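PDB 4UPH: sulfatase (sulfuric ester hydrolase) protein from Agrobacterium radiobacter, which belongs to the sulfatase family of the alkaline phosphatase clan, with a magnesium ion bound in its alpha/beta domain. Local coordinates for residues A[132-136]-A[239-243]; A[218-224]-A[329-333]; A[227-231]-A[336-340]. The contacts are given in a common frame with arbitrary orientation. Numbering follows the deposited sequence.

Contact 1: residues A[132-136]-A[239-243]; sequences GGYDP and APWFA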
# COMPACT_ATOMS: atom_id res chain seq x y z
N GLY A 132 -2.93 18.86 20.70
CA GLY A 132 -1.93 19.37 21.63
C GLY A 132 -2.26 20.76 22.14
O GLY A 132 -1.39 21.43 22.70
N GLY A 133 -3.52 21.17 21.95
CA GLY A 133 -4.03 22.46 22.41
C GLY A 133 -3.63 23.68 21.60
O GLY A 133 -3.79 24.81 22.08
N TYR A 134 -3.09 23.49 20.39
CA TYR A 134 -2.71 24.61 19.54
C TYR A 134 -3.84 24.92 18.55
O TYR A 134 -4.71 24.07 18.32
CB TYR A 134 -1.45 24.29 18.72
CG TYR A 134 -0.17 24.13 19.51
CD1 TYR A 134 0.65 25.22 19.79
CD2 TYR A 134 0.29 22.86 19.86
CE1 TYR A 134 1.87 25.06 20.45
CE2 TYR A 134 1.49 22.69 20.55
CZ TYR A 134 2.29 23.79 20.83
OH TYR A 134 3.47 23.59 21.50
N ASP A 135 -3.79 26.12 17.96
CA ASP A 135 -4.71 26.53 16.91
C ASP A 135 -3.81 26.70 15.66
O ASP A 135 -3.32 27.82 15.42
CB ASP A 135 -5.44 27.84 17.26
CG ASP A 135 -6.36 28.36 16.14
OD1 ASP A 135 -6.87 27.53 15.33
OD2 ASP A 135 -6.56 29.59 16.06
N PRO A 136 -3.51 25.59 14.92
CA PRO A 136 -2.59 25.72 13.76
C PRO A 136 -3.14 26.68 12.71
O PRO A 136 -4.26 26.50 12.25
CB PRO A 136 -2.37 24.28 13.28
CG PRO A 136 -3.46 23.52 13.87
CD PRO A 136 -4.01 24.22 15.06
N ALA A 239 -0.19 33.36 23.97
CA ALA A 239 -0.13 31.97 24.39
C ALA A 239 0.72 31.17 23.38
O ALA A 239 1.00 31.73 22.32
CB ALA A 239 -1.55 31.40 24.45
N PRO A 240 1.16 29.90 23.66
CA PRO A 240 1.96 29.16 22.65
C PRO A 240 1.18 28.98 21.36
O PRO A 240 0.01 28.56 21.37
CB PRO A 240 2.25 27.82 23.33
CG PRO A 240 2.12 28.12 24.81
CD PRO A 240 0.98 29.09 24.88
N TRP A 241 1.81 29.37 20.24
CA TRP A 241 1.19 29.37 18.92
C TRP A 241 1.81 28.41 17.94
O TRP A 241 2.95 27.96 18.12
CB TRP A 241 1.17 30.79 18.34
CG TRP A 241 2.49 31.49 18.37
CD1 TRP A 241 2.93 32.36 19.32
CD2 TRP A 241 3.55 31.36 17.41
NE1 TRP A 241 4.19 32.80 19.01
CE2 TRP A 241 4.60 32.21 17.83
CE3 TRP A 241 3.71 30.62 16.22
CZ2 TRP A 241 5.80 32.33 17.13
CZ3 TRP A 241 4.90 30.73 15.52
CH2 TRP A 241 5.93 31.58 15.98
N PHE A 242 1.04 28.07 16.89
CA PHE A 242 1.43 27.14 15.83
C PHE A 242 1.10 27.81 14.49
O PHE A 242 -0.07 28.07 14.20
CB PHE A 242 0.68 25.81 15.99
CG PHE A 242 1.24 24.62 15.24
CD1 PHE A 242 1.18 24.55 13.86
CD2 PHE A 242 1.79 23.54 15.94
CE1 PHE A 242 1.67 23.44 13.18
CE2 PHE A 242 2.31 22.44 15.25
CZ PHE A 242 2.23 22.39 13.88
N ALA A 243 2.14 28.15 13.72
CA ALA A 243 2.00 28.78 12.42
C ALA A 243 2.69 28.01 11.33
O ALA A 243 3.82 27.56 11.50
CB ALA A 243 2.58 30.19 12.46
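The five residues 132-136 link the end of helix 125-130 to strand 137-140, and they pack against the place where the chain enters strand 242-247. G133 is the C-prime residue of the Schellman motif that ends the helix; its phi of 76° is one that glycine adopts without strain, and it turns the chain toward the sheet. Y134 follows with its CA-to-CB bond directed at 239-243. Its ring lies along the incoming chain, with CE1 4.0 Å from CB of P240 and CD1 3.7 Å from the carbonyl O of P240. The edge of the F242 ring meets the face of the Y134 ring in a T-shaped stack, centroids 5.7 Å apart and planes at 65°, while the two CB atoms touch at 3.8 Å. A tyrosine suits this buried site because its flat ring serves the packing and its hydroxyl is hydrogen-bonded to the carbonyl of P45. The CA-to-CB bond of D135 points sideways; its OD1 forms a salt bridge with R130 and a hydrogen bond with OG of S169. P136 closes the segment: its CB lies 3.6 Å from CD1 of F242, and its CA gives a CA-H...O contact to O of F242 at 3.5 Å. Just beyond it regular pairing begins, F242 with T137. No conventional hydrogen bond joins the two segments themselves. The contact thus rests on apolar packing of aromatic and proline surfaces where parallel strands 137-140 and 242-247 begin, while the D135 carboxylate takes its polar partners outside 239-243.

Contact 2: residues A[218-224]-A[329-333]; sequences KDETQTA and EVDTQ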
# COMPACT_ATOMS: atom_id res chain seq x y z
N LYS A 218 10.70 45.43 -3.69
CA LYS A 218 11.17 44.28 -2.92
C LYS A 218 10.31 44.07 -1.64
O LYS A 218 10.17 42.94 -1.16
CB LYS A 218 12.68 44.38 -2.60
CG LYS A 218 13.07 45.55 -1.69
CD LYS A 218 14.58 45.71 -1.59
CE LYS A 218 14.97 46.81 -0.65
NZ LYS A 218 14.88 46.39 0.78
N ASP A 219 9.72 45.16 -1.13
CA ASP A 219 8.86 45.16 0.05
C ASP A 219 7.38 44.99 -0.35
O ASP A 219 6.49 45.07 0.50
CB ASP A 219 9.09 46.44 0.89
CG ASP A 219 10.52 46.57 1.36
OD1 ASP A 219 10.90 45.83 2.31
OD2 ASP A 219 11.28 47.37 0.76
N GLU A 220 7.14 44.69 -1.63
CA GLU A 220 5.81 44.49 -2.19
C GLU A 220 5.62 43.11 -2.89
O GLU A 220 4.60 42.91 -3.55
CB GLU A 220 5.44 45.65 -3.13
CG GLU A 220 5.19 46.95 -2.40
CD GLU A 220 4.80 48.11 -3.29
OE1 GLU A 220 5.38 48.24 -4.40
OE2 GLU A 220 3.92 48.90 -2.88
N THR A 221 6.56 42.16 -2.74
CA THR A 221 6.43 40.80 -3.31
C THR A 221 5.37 40.03 -2.50
O THR A 221 4.90 40.51 -1.45
CB THR A 221 7.76 40.02 -3.22
OG1 THR A 221 8.18 39.98 -1.85
CG2 THR A 221 8.86 40.61 -4.10
N GLN A 222 5.03 38.83 -2.95
CA GLN A 222 4.09 37.93 -2.27
C GLN A 222 4.73 37.50 -0.93
O GLN A 222 4.02 37.33 0.06
CB GLN A 222 3.76 36.69 -3.12
CG GLN A 222 3.22 36.99 -4.53
CD GLN A 222 4.32 37.00 -5.58
OE1 GLN A 222 5.32 37.72 -5.47
NE2 GLN A 222 4.13 36.23 -6.63
N THR A 223 6.09 37.38 -0.92
CA THR A 223 6.90 37.05 0.27
C THR A 223 6.76 38.15 1.36
O THR A 223 6.47 37.84 2.54
CB THR A 223 8.40 36.83 -0.11
OG1 THR A 223 8.53 36.15 -1.37
CG2 THR A 223 9.17 36.09 0.96
N ALA A 224 7.00 39.43 0.96
CA ALA A 224 6.92 40.63 1.80
C ALA A 224 5.50 40.82 2.36
O ALA A 224 5.34 41.16 3.53
CB ALA A 224 7.33 41.84 0.98
N GLU A 329 15.88 37.14 -2.13
CA GLU A 329 14.71 37.92 -1.75
C GLU A 329 13.93 37.22 -0.64
O GLU A 329 13.51 37.87 0.31
CB GLU A 329 13.81 38.19 -2.98
CG GLU A 329 12.62 39.11 -2.74
CD GLU A 329 11.36 38.45 -2.19
OE1 GLU A 329 11.00 37.35 -2.66
OE2 GLU A 329 10.70 39.06 -1.31
N VAL A 330 13.75 35.89 -0.77
CA VAL A 330 13.05 35.08 0.23
C VAL A 330 13.87 35.05 1.54
O VAL A 330 13.30 35.23 2.62
CB VAL A 330 12.70 33.65 -0.31
CG1 VAL A 330 12.00 32.82 0.77
CG2 VAL A 330 11.84 33.74 -1.56
N ASP A 331 15.20 34.86 1.43
CA ASP A 331 16.13 34.83 2.58
C ASP A 331 16.03 36.12 3.41
O ASP A 331 16.01 36.04 4.64
CB ASP A 331 17.57 34.57 2.12
CG ASP A 331 18.55 34.51 3.27
OD1 ASP A 331 18.70 33.41 3.86
OD2 ASP A 331 19.11 35.56 3.63
N THR A 332 15.90 37.29 2.74
CA THR A 332 15.78 38.60 3.38
C THR A 332 14.57 38.59 4.28
O THR A 332 14.68 38.95 5.44
CB THR A 332 15.72 39.72 2.32
OG1 THR A 332 16.95 39.76 1.61
CG2 THR A 332 15.43 41.09 2.91
N GLN A 333 13.42 38.14 3.73
CA GLN A 333 12.16 38.05 4.46
C GLN A 333 12.23 37.09 5.63
O GLN A 333 11.61 37.34 6.67
CB GLN A 333 11.01 37.75 3.52
CG GLN A 333 10.80 38.85 2.46
CD GLN A 333 10.31 40.15 3.05
OE1 GLN A 333 9.60 40.19 4.05
NE2 GLN A 333 10.66 41.26 2.41
O HOH W 1 11.92 41.20 -0.11
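Three residues, T223, Q333 and E329, account for most of the surface buried where the start of helix 222-235 meets the middle of helix 313-344. The t rotamer of E329 carries its carboxylate across to the other segment, where OE2 accepts a hydrogen bond of 2.7 Å from OG1 of T221. That same threonine is the N-cap of helix 222-235: its OG1 accepts from N of A224 at 3.1 Å. Threonine suits the position because one hydroxyl can accept from the free backbone amide of the first turn and donate to the acid. T223 also presents its hydroxyl to E329, with OG1 3.0 Å from OE1, although that proton has another acceptor within reach. Its methyl CG2 meets the aliphatic part of Q333, 3.5 Å from CG, and lies 4.1 Å from CA of V330, so this beta-branched residue serves both the polar and the apolar side of the interface. Q333 lies one turn after E329. Its amide packs on A224, whose small side chain allows an approach of 3.7 Å between CB and NE2, while OE1 accepts from R336. A water completes the network: it donates to O of K218 and OE2 of E329, each at 2.7 Å, and accepts from NE2 of Q333 at 2.8 Å. A buried carboxylate is thereby supplied with donors from T221 and the water, and its negative charge lies close to the N-terminal end of a helix, where the helix dipole is probably favourable to it.

Contact 3: residues A[227-231]-A[336-340]; sequences AGEFI and RIWQA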
# COMPACT_ATOMS: atom_id res chain seq x y z
N ALA A 227 4.84 37.70 4.91
CA ALA A 227 5.67 37.88 6.09
C ALA A 227 5.08 38.96 6.99
O ALA A 227 4.96 38.74 8.20
CB ALA A 227 7.08 38.23 5.69
N GLY A 228 4.63 40.07 6.39
CA GLY A 228 3.97 41.17 7.10
C GLY A 228 2.70 40.73 7.81
O GLY A 228 2.47 41.10 8.97
N GLU A 229 1.90 39.89 7.12
CA GLU A 229 0.67 39.31 7.65
C GLU A 229 0.97 38.40 8.84
O GLU A 229 0.25 38.47 9.85
CB GLU A 229 -0.14 38.61 6.56
CG GLU A 229 -0.83 39.58 5.59
CD GLU A 229 -1.82 40.56 6.19
OE1 GLU A 229 -2.51 40.20 7.17
OE2 GLU A 229 -1.93 41.68 5.64
N PHE A 230 2.07 37.62 8.75
CA PHE A 230 2.53 36.76 9.84
C PHE A 230 2.95 37.59 11.04
O PHE A 230 2.58 37.26 12.17
CB PHE A 230 3.68 35.83 9.41
CG PHE A 230 4.29 35.10 10.59
CD1 PHE A 230 3.59 34.08 11.23
CD2 PHE A 230 5.51 35.50 11.12
CE1 PHE A 230 4.12 33.45 12.37
CE2 PHE A 230 6.04 34.86 12.25
CZ PHE A 230 5.35 33.83 12.86
N ILE A 231 3.72 38.66 10.79
CA ILE A 231 4.23 39.59 11.82
C ILE A 231 3.05 40.27 12.58
O ILE A 231 3.09 40.29 13.82
CB ILE A 231 5.28 40.58 11.24
CG1 ILE A 231 6.53 39.79 10.73
CG2 ILE A 231 5.71 41.61 12.31
CD1 ILE A 231 7.42 40.46 9.69
N ARG A 336 13.81 39.14 8.40
CA ARG A 336 12.76 40.03 8.91
C ARG A 336 11.87 39.27 9.91
O ARG A 336 11.48 39.85 10.92
CB ARG A 336 11.93 40.55 7.73
CG ARG A 336 10.78 41.45 8.10
CD ARG A 336 9.95 41.68 6.87
NE ARG A 336 8.69 42.34 7.20
CZ ARG A 336 7.67 42.49 6.36
NH1 ARG A 336 7.75 42.01 5.12
NH2 ARG A 336 6.57 43.11 6.75
N ILE A 337 11.59 37.96 9.63
CA ILE A 337 10.81 37.07 10.48
C ILE A 337 11.58 36.75 11.76
O ILE A 337 11.01 36.84 12.86
CB ILE A 337 10.30 35.81 9.71
CG1 ILE A 337 9.07 36.15 8.82
CG2 ILE A 337 9.99 34.61 10.64
CD1 ILE A 337 8.94 35.25 7.63
N TRP A 338 12.89 36.40 11.63
CA TRP A 338 13.77 36.10 12.76
C TRP A 338 13.84 37.33 13.67
O TRP A 338 13.84 37.17 14.90
CB TRP A 338 15.20 35.76 12.32
CG TRP A 338 15.43 34.70 11.25
CD1 TRP A 338 16.57 34.56 10.52
CD2 TRP A 338 14.60 33.56 10.94
NE1 TRP A 338 16.49 33.43 9.73
CE2 TRP A 338 15.28 32.82 9.94
CE3 TRP A 338 13.33 33.12 11.36
CZ2 TRP A 338 14.71 31.69 9.33
CZ3 TRP A 338 12.78 32.01 10.76
CH2 TRP A 338 13.47 31.30 9.76
N GLN A 339 13.91 38.56 13.08
CA GLN A 339 13.94 39.76 13.90
C GLN A 339 12.62 39.97 14.63
O GLN A 339 12.63 40.22 15.83
CB GLN A 339 14.38 41.02 13.13
CG GLN A 339 14.75 42.21 14.07
CD GLN A 339 15.68 41.83 15.21
OE1 GLN A 339 16.78 41.31 15.01
NE2 GLN A 339 15.21 41.99 16.44
N ALA A 340 11.49 39.85 13.90
CA ALA A 340 10.13 39.97 14.45
C ALA A 340 9.88 39.04 15.65
O ALA A 340 9.18 39.44 16.59
CB ALA A 340 9.12 39.69 13.35
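Helices 222-235 and 313-344 run side by side here, their local axes 7° from parallel and 10.4 Å apart at closest approach. Across the gap a small residue meets a large one twice, A227 with I337 and A340 with I231. I337 is the apolar bump on its helix: CD1 reaches 4.0 Å from CB of A227, and CG2 lies 4.3 Å from CE2 of F230, so the branched side chain occupies the hollow between that methyl and the ring. One turn farther along, the roles reverse. I231 projects toward the other helix, and its CG1 rests 3.7 Å from CB of A340, whose single methyl makes the space for it. R336 bridges the more open side in an extended conformation, laying the guanidinium over A227 and G228. Its NH2 comes 3.3 Å from CA of G228; a CB there would crowd that nitrogen, so glycine fits. The CD1 methyl of I231 packs 3.4 Å from NE of the same arginine. On the inner side, F230 and I337 both continue onto L48 of strand 46-52, joining the helix pair to the central sheet. There is no hydrogen bond between these two segments, but NH1 of R336 is hydrogen-bonded to O of A224 and OE1 of Q333. The chemistry is therefore graded: F230 and I337 face the sheet, I231 and A340 meet between the helices, and an arginine covers the outer side with its flat, charged end held by polar partners.

Overall arrangement
From the N terminus, the chain first passes 132-136, then 218-224, which leads into helix 222-235, and 227-231 farther along that helix, and enters strand 242-247 through 239-243, closing the loop of contact 1. It returns later in helix 313-344, where 329-333 closes contact 2 and 336-340 closes contact 3. Every pair crosses; none nests. Contacts 2 and 3, centres 11 Å apart, join the same two helices, and R336 links them through A224. F230 of contact 3 touches W241 and A243 of contact 1, centres 17 Å away. Contact 3 sets the helices against one face of the central sheet, while contact 1 ties the loop after helix 125-130 to the start of strand 242-247.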